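Local coordinates for amino acid ABC transporter, periplasmic amino acid-binding protein, putative (Streptococcus pneumoniae, PDB 4I62), which binds L-arginine between its two lobes and, probably as a membrane-anchored lipoprotein, is thought to deliver it to an amino acid ABC transporter, at residues Pro124-Lys136 with Leu187-Pro200. Residues are numbered along the deposited sequence; the frame is centred on the assembly and turned at random. Where two conformers were deposited one is given.
Sequences PYYTAKNKLIVKK and LKSGQVDAVIFEEP. With ARG (arginine), chain B.
Lys131 and Phe197 exchange both backbone hydrogen bonds, as do Ile133 and Val195, pairing strands 130-135 and 194-198 antiparallel with their short axes at 140°. A further bond, from Glu199 N to Lys129 O (2.8 Å), holds the first turn of helix 199-208 against the chain just ahead of the strand. On one face of the pair, Leu132 forks over its neighbours: CD2 meets Ile196 CG1 at 3.7 Å, while CD1 touches Ala194 CB. On the other, Ile133 CG2, placed between backbone N and carbonyl carbon with CG1 anti to N (chi1 -172°), reaches Phe197 CD2 at 3.8 Å and also packs on Val195 CB. Leu187 CD2 closes over the carbonyl of Ile133. Lys131 and Glu199 run side by side, CE to CD 3.7 Å, and a water joins ammonium to carboxylate where the charges stop short of a salt bridge. At the far end Lys135 bends at its last torsion (chi4 71°) and gives NZ to Leu187 O, 2.9 Å and in the carbonyl plane, and to Lys188 O, where it sits above the carbonyl plane of Lys188; Leu187 O also takes Gly190 N in the Schellman turn ending helix 180-188. Glu198, at the N-cap position of helix 199-208, receives the amino group of the bound arginine, OE1 to N 2.9 Å, with Tyr227 OH as second partner of OE1. Helix 160-168 packs against the Leu132-Ile196 face through Ile196, and Ile184 of helix 180-188 touches Ile133 and Phe197 on the other; strand 152-156 flanks 194-198, and strand 212-214 flanks 126-135, within one lobe of the type II periplasmic binding protein fold.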
loop_
_atom_site.group_PDB
_atom_site.type_symbol
_atom_site.label_atom_id
_atom_site.label_comp_id
_atom_site.label_asym_id
_atom_site.label_seq_id
_atom_site.Cartn_x
_atom_site.Cartn_y
_atom_site.Cartn_z
ATOM N N PRO A 124 3.401 1.871 13.923
ATOM C CA PRO A 124 3.485 1.113 12.671
ATOM C C PRO A 124 2.909 -0.283 12.800
ATOM O O PRO A 124 2.983 -0.911 13.897
ATOM C CB PRO A 124 4.994 1.000 12.415
ATOM C CG PRO A 124 5.629 2.035 13.260
ATOM C CD PRO A 124 4.709 2.373 14.380
ATOM N N TYR A 125 2.379 -0.797 11.711
ATOM C CA TYR A 125 1.838 -2.140 11.688
ATOM C C TYR A 125 2.496 -3.100 10.711
ATOM O O TYR A 125 2.124 -4.281 10.710
ATOM C CB TYR A 125 0.313 -2.173 11.543
ATOM C CG TYR A 125 -0.211 -1.705 10.207
ATOM C CD1 TYR A 125 -0.346 -2.581 9.147
ATOM C CD2 TYR A 125 -0.637 -0.387 10.025
ATOM C CE1 TYR A 125 -0.863 -2.152 7.906
ATOM C CE2 TYR A 125 -1.162 0.059 8.810
ATOM C CZ TYR A 125 -1.271 -0.842 7.758
ATOM O OH TYR A 125 -1.805 -0.421 6.563
ATOM N N TYR A 126 3.418 -2.625 9.873
ATOM C CA TYR A 126 4.095 -3.523 8.941
ATOM C C TYR A 126 5.377 -2.839 8.539
ATOM O O TYR A 126 5.436 -1.590 8.495
ATOM C CB TYR A 126 3.254 -3.735 7.676
ATOM C CG TYR A 126 3.779 -4.804 6.770
ATOM C CD1 TYR A 126 3.530 -6.132 7.057
ATOM C CD2 TYR A 126 4.520 -4.510 5.634
ATOM C CE1 TYR A 126 4.018 -7.154 6.257
ATOM C CE2 TYR A 126 5.045 -5.546 4.827
ATOM C CZ TYR A 126 4.767 -6.853 5.144
ATOM O OH TYR A 126 5.247 -7.880 4.348
ATOM N N THR A 127 6.417 -3.617 8.234
ATOM C CA THR A 127 7.631 -3.038 7.673
ATOM C C THR A 127 8.028 -3.772 6.425
ATOM O O THR A 127 8.021 -5.005 6.359
ATOM C CB THR A 127 8.780 -3.049 8.645
ATOM O OG1 THR A 127 9.025 -4.398 9.041
ATOM C CG2 THR A 127 8.437 -2.188 9.832
ATOM N N ALA A 128 8.379 -2.995 5.414
ATOM C CA ALA A 128 8.605 -3.519 4.065
ATOM C C ALA A 128 9.952 -3.102 3.489
ATOM O O ALA A 128 10.508 -2.094 3.921
ATOM C CB ALA A 128 7.481 -3.047 3.124
ATOM N N LYS A 129 10.503 -3.935 2.600
ATOM C CA LYS A 129 11.621 -3.555 1.719
ATOM C C LYS A 129 11.080 -3.265 0.318
ATOM O O LYS A 129 10.088 -3.839 -0.121
ATOM C CB LYS A 129 12.698 -4.658 1.623
ATOM C CG LYS A 129 13.424 -4.954 2.937
ATOM C CD LYS A 129 14.466 -6.038 2.753
ATOM C CE LYS A 129 15.293 -6.249 4.020
ATOM N NZ LYS A 129 16.276 -7.357 3.850
ATOM N N ASN A 130 11.769 -2.394 -0.412
ATOM C CA ASN A 130 11.460 -2.132 -1.809
ATOM C C ASN A 130 12.158 -3.100 -2.747
ATOM O O ASN A 130 13.317 -3.451 -2.533
ATOM C CB ASN A 130 11.816 -0.688 -2.146
ATOM C CG ASN A 130 10.847 0.264 -1.486
ATOM O OD1 ASN A 130 9.713 0.352 -1.891
ATOM N ND2 ASN A 130 11.261 0.871 -0.364
ATOM N N LYS A 131 11.451 -3.519 -3.788
ATOM C CA LYS A 131 11.946 -4.449 -4.794
ATOM C C LYS A 131 11.583 -3.951 -6.180
ATOM O O LYS A 131 10.828 -2.970 -6.311
ATOM C CB LYS A 131 11.352 -5.847 -4.597
ATOM C CG LYS A 131 11.593 -6.451 -3.246
ATOM C CD LYS A 131 13.029 -6.815 -3.097
ATOM C CE LYS A 131 13.184 -7.861 -2.025
ATOM N NZ LYS A 131 14.517 -8.509 -2.177
ATOM N N LEU A 132 12.131 -4.622 -7.203
ATOM C CA LEU A 132 11.674 -4.420 -8.586
ATOM C C LEU A 132 10.958 -5.642 -9.063
ATOM O O LEU A 132 11.445 -6.778 -8.880
ATOM C CB LEU A 132 12.788 -4.246 -9.587
ATOM C CG LEU A 132 13.724 -3.073 -9.449
ATOM C CD1 LEU A 132 14.707 -3.221 -10.668
ATOM C CD2 LEU A 132 13.001 -1.736 -9.494
ATOM N N ILE A 133 9.838 -5.419 -9.732
ATOM C CA ILE A 133 9.238 -6.445 -10.569
ATOM C C ILE A 133 9.602 -6.162 -12.031
ATOM O O ILE A 133 9.609 -5.005 -12.475
ATOM C CB ILE A 133 7.698 -6.570 -10.319
ATOM C CG1 ILE A 133 7.099 -7.776 -11.053
ATOM C CG2 ILE A 133 6.956 -5.296 -10.626
ATOM C CD1 ILE A 133 5.659 -8.073 -10.598
ATOM N N VAL A 134 9.981 -7.239 -12.734
ATOM C CA VAL A 134 10.478 -7.170 -14.096
ATOM C C VAL A 134 9.909 -8.345 -14.893
ATOM O O VAL A 134 9.368 -9.294 -14.331
ATOM C CB VAL A 134 12.047 -7.227 -14.108
ATOM C CG1 VAL A 134 12.608 -5.989 -13.426
ATOM C CG2 VAL A 134 12.585 -8.501 -13.451
ATOM N N LYS A 135 10.056 -8.282 -16.226
ATOM C CA LYS A 135 9.832 -9.513 -16.998
ATOM C C LYS A 135 10.783 -10.590 -16.491
ATOM O O LYS A 135 11.947 -10.287 -16.140
ATOM C CB LYS A 135 10.040 -9.290 -18.475
ATOM C CG LYS A 135 8.976 -8.469 -19.171
ATOM C CD LYS A 135 9.124 -8.706 -20.680
ATOM C CE LYS A 135 7.943 -8.216 -21.496
ATOM N NZ LYS A 135 7.947 -6.750 -21.507
ATOM N N LYS A 136 10.359 -11.847 -16.502
ATOM C CA LYS A 136 11.169 -12.882 -15.869
ATOM C C LYS A 136 12.535 -13.050 -16.514
ATOM O O LYS A 136 13.508 -13.425 -15.808
ATOM C CB LYS A 136 10.429 -14.207 -15.784
ATOM C CG LYS A 136 10.116 -14.836 -17.083
ATOM C CD LYS A 136 9.346 -16.127 -16.851
ATOM C CE LYS A 136 8.819 -16.706 -18.155
ATOM N NZ LYS A 136 7.680 -17.639 -17.912
ATOM N N LEU A 187 4.592 -2.878 -17.936
ATOM C CA LEU A 187 5.737 -3.759 -17.791
ATOM C C LEU A 187 5.601 -4.967 -18.723
ATOM O O LEU A 187 6.553 -5.344 -19.434
ATOM C CB LEU A 187 5.858 -4.208 -16.344
ATOM C CG LEU A 187 6.998 -5.188 -16.043
ATOM C CD1 LEU A 187 8.369 -4.581 -16.352
ATOM C CD2 LEU A 187 6.938 -5.614 -14.582
ATOM N N LYS A 188 4.398 -5.508 -18.840
ATOM C CA LYS A 188 4.153 -6.578 -19.791
ATOM C C LYS A 188 4.372 -6.150 -21.247
ATOM O O LYS A 188 4.929 -6.901 -22.051
ATOM C CB LYS A 188 2.730 -7.077 -19.620
ATOM C CG LYS A 188 2.516 -7.919 -18.387
ATOM C CD LYS A 188 1.026 -8.087 -18.062
ATOM C CE LYS A 188 0.797 -9.023 -16.914
ATOM N NZ LYS A 188 0.971 -10.483 -17.264
ATOM N N SER A 189 3.956 -4.948 -21.611
ATOM C CA SER A 189 4.082 -4.565 -23.012
ATOM C C SER A 189 5.506 -4.137 -23.342
ATOM O O SER A 189 5.809 -3.752 -24.484
ATOM C CB SER A 189 3.126 -3.437 -23.333
ATOM O OG SER A 189 3.564 -2.283 -22.672
ATOM N N GLY A 190 6.379 -4.222 -22.340
ATOM C CA GLY A 190 7.751 -3.806 -22.498
ATOM C C GLY A 190 7.798 -2.322 -22.721
ATOM O O GLY A 190 8.730 -1.827 -23.342
ATOM N N GLN A 191 6.797 -1.607 -22.212
ATOM C CA GLN A 191 6.824 -0.150 -22.267
ATOM C C GLN A 191 7.694 0.447 -21.165
ATOM O O GLN A 191 8.322 1.489 -21.356
ATOM C CB GLN A 191 5.412 0.421 -22.231
ATOM C CG GLN A 191 4.601 0.141 -23.476
ATOM C CD GLN A 191 3.151 0.560 -23.308
ATOM O OE1 GLN A 191 2.265 -0.224 -22.903
ATOM N NE2 GLN A 191 2.909 1.816 -23.583
ATOM N N VAL A 192 7.686 -0.202 -20.003
ATOM C CA VAL A 192 8.712 0.020 -18.979
ATOM C C VAL A 192 9.544 -1.246 -18.782
ATOM O O VAL A 192 9.076 -2.363 -19.101
ATOM C CB VAL A 192 8.156 0.484 -17.613
ATOM C CG1 VAL A 192 7.365 1.772 -17.779
ATOM C CG2 VAL A 192 7.319 -0.582 -16.945
ATOM N N ASP A 193 10.761 -1.087 -18.275
ATOM C CA ASP A 193 11.658 -2.184 -18.004
ATOM C C ASP A 193 11.507 -2.763 -16.598
ATOM O O ASP A 193 11.869 -3.905 -16.360
ATOM C CB ASP A 193 13.087 -1.671 -18.179
ATOM C CG ASP A 193 13.357 -1.287 -19.578
ATOM O OD1 ASP A 193 13.212 -2.196 -20.444
ATOM O OD2 ASP A 193 13.695 -0.108 -19.863
ATOM N N ALA A 194 10.995 -1.958 -15.662
ATOM C CA ALA A 194 10.918 -2.375 -14.257
ATOM C C ALA A 194 9.914 -1.493 -13.565
ATOM O O ALA A 194 9.719 -0.328 -13.967
ATOM C CB ALA A 194 12.269 -2.233 -13.567
ATOM N N VAL A 195 9.286 -2.023 -12.520
ATOM C CA VAL A 195 8.414 -1.244 -11.647
ATOM C C VAL A 195 8.872 -1.445 -10.213
ATOM O O VAL A 195 9.183 -2.572 -9.795
ATOM C CB VAL A 195 6.929 -1.669 -11.805
ATOM C CG1 VAL A 195 6.034 -0.916 -10.825
ATOM C CG2 VAL A 195 6.476 -1.452 -13.234
ATOM N N ILE A 196 8.921 -0.361 -9.436
ATOM C CA ILE A 196 9.296 -0.432 -8.031
ATOM C C ILE A 196 8.071 -0.689 -7.173
ATOM O O ILE A 196 7.122 0.124 -7.187
ATOM C CB ILE A 196 9.988 0.870 -7.542
ATOM C CG1 ILE A 196 11.097 1.326 -8.489
ATOM C CG2 ILE A 196 10.481 0.714 -6.116
ATOM C CD1 ILE A 196 11.718 2.650 -8.100
ATOM N N PHE A 197 8.065 -1.774 -6.398
ATOM C CA PHE A 197 6.998 -2.050 -5.450
ATOM C C PHE A 197 7.597 -2.625 -4.172
ATOM O O PHE A 197 8.601 -3.344 -4.198
ATOM C CB PHE A 197 6.005 -3.128 -5.957
ATOM C CG PHE A 197 5.006 -2.689 -6.989
ATOM C CD1 PHE A 197 4.261 -1.545 -6.871
ATOM C CD2 PHE A 197 4.803 -3.471 -8.116
ATOM C CE1 PHE A 197 3.324 -1.171 -7.874
ATOM C CE2 PHE A 197 3.857 -3.133 -9.074
ATOM C CZ PHE A 197 3.113 -1.997 -8.951
ATOM N N GLU A 198 6.921 -2.364 -3.055
ATOM C CA GLU A 198 7.267 -3.037 -1.804
ATOM C C GLU A 198 7.096 -4.556 -1.951
ATOM O O GLU A 198 6.188 -5.030 -2.651
ATOM C CB GLU A 198 6.433 -2.451 -0.665
ATOM C CG GLU A 198 6.965 -1.040 -0.312
ATOM C CD GLU A 198 5.930 -0.005 0.145
ATOM O OE1 GLU A 198 4.726 -0.119 -0.196
ATOM O OE2 GLU A 198 6.352 0.984 0.775
ATOM N N GLU A 199 7.958 -5.298 -1.277
ATOM C CA GLU A 199 8.125 -6.723 -1.488
ATOM C C GLU A 199 6.819 -7.549 -1.513
ATOM O O GLU A 199 6.629 -8.336 -2.442
ATOM C CB GLU A 199 9.125 -7.296 -0.476
ATOM C CG GLU A 199 9.410 -8.773 -0.711
ATOM C CD GLU A 199 10.575 -9.309 0.116
ATOM O OE1 GLU A 199 10.974 -8.663 1.112
ATOM O OE2 GLU A 199 11.057 -10.438 -0.171
ATOM N N PRO A 200 5.937 -7.412 -0.515
ATOM C CA PRO A 200 4.749 -8.296 -0.516
ATOM C C PRO A 200 3.836 -8.023 -1.707
ATOM O O PRO A 200 3.211 -8.924 -2.247
ATOM C CB PRO A 200 4.037 -7.938 0.809
ATOM C CG PRO A 200 4.559 -6.590 1.176
ATOM C CD PRO A 200 5.992 -6.575 0.698
HETATM N N ARG B . 3.683 2.443 0.728
HETATM C CA ARG B . 3.625 3.396 -0.411
HETATM C C ARG B . 3.292 4.809 0.060
HETATM O O ARG B . 2.765 4.971 1.181
HETATM C CB ARG B . 2.681 2.901 -1.491
HETATM C CG ARG B . 1.267 2.616 -0.979
HETATM C CD ARG B . 0.285 2.405 -2.113
HETATM N NE ARG B . -0.951 1.843 -1.599
HETATM C CZ ARG B . -2.018 1.570 -2.321
HETATM N NH1 ARG B . -3.101 1.068 -1.736
HETATM N NH2 ARG B . -2.013 1.807 -3.631
HETATM O OXT ARG B . 3.532 5.760 -0.755
HETATM O O HOH W 1 9.880 -6.854 2.932
HETATM O O HOH W 2 13.892 -10.233 0.077
HETATM O O HOH W 3 11.462 -6.202 -17.728
HETATM O O HOH W 4 9.958 -4.986 -19.846
#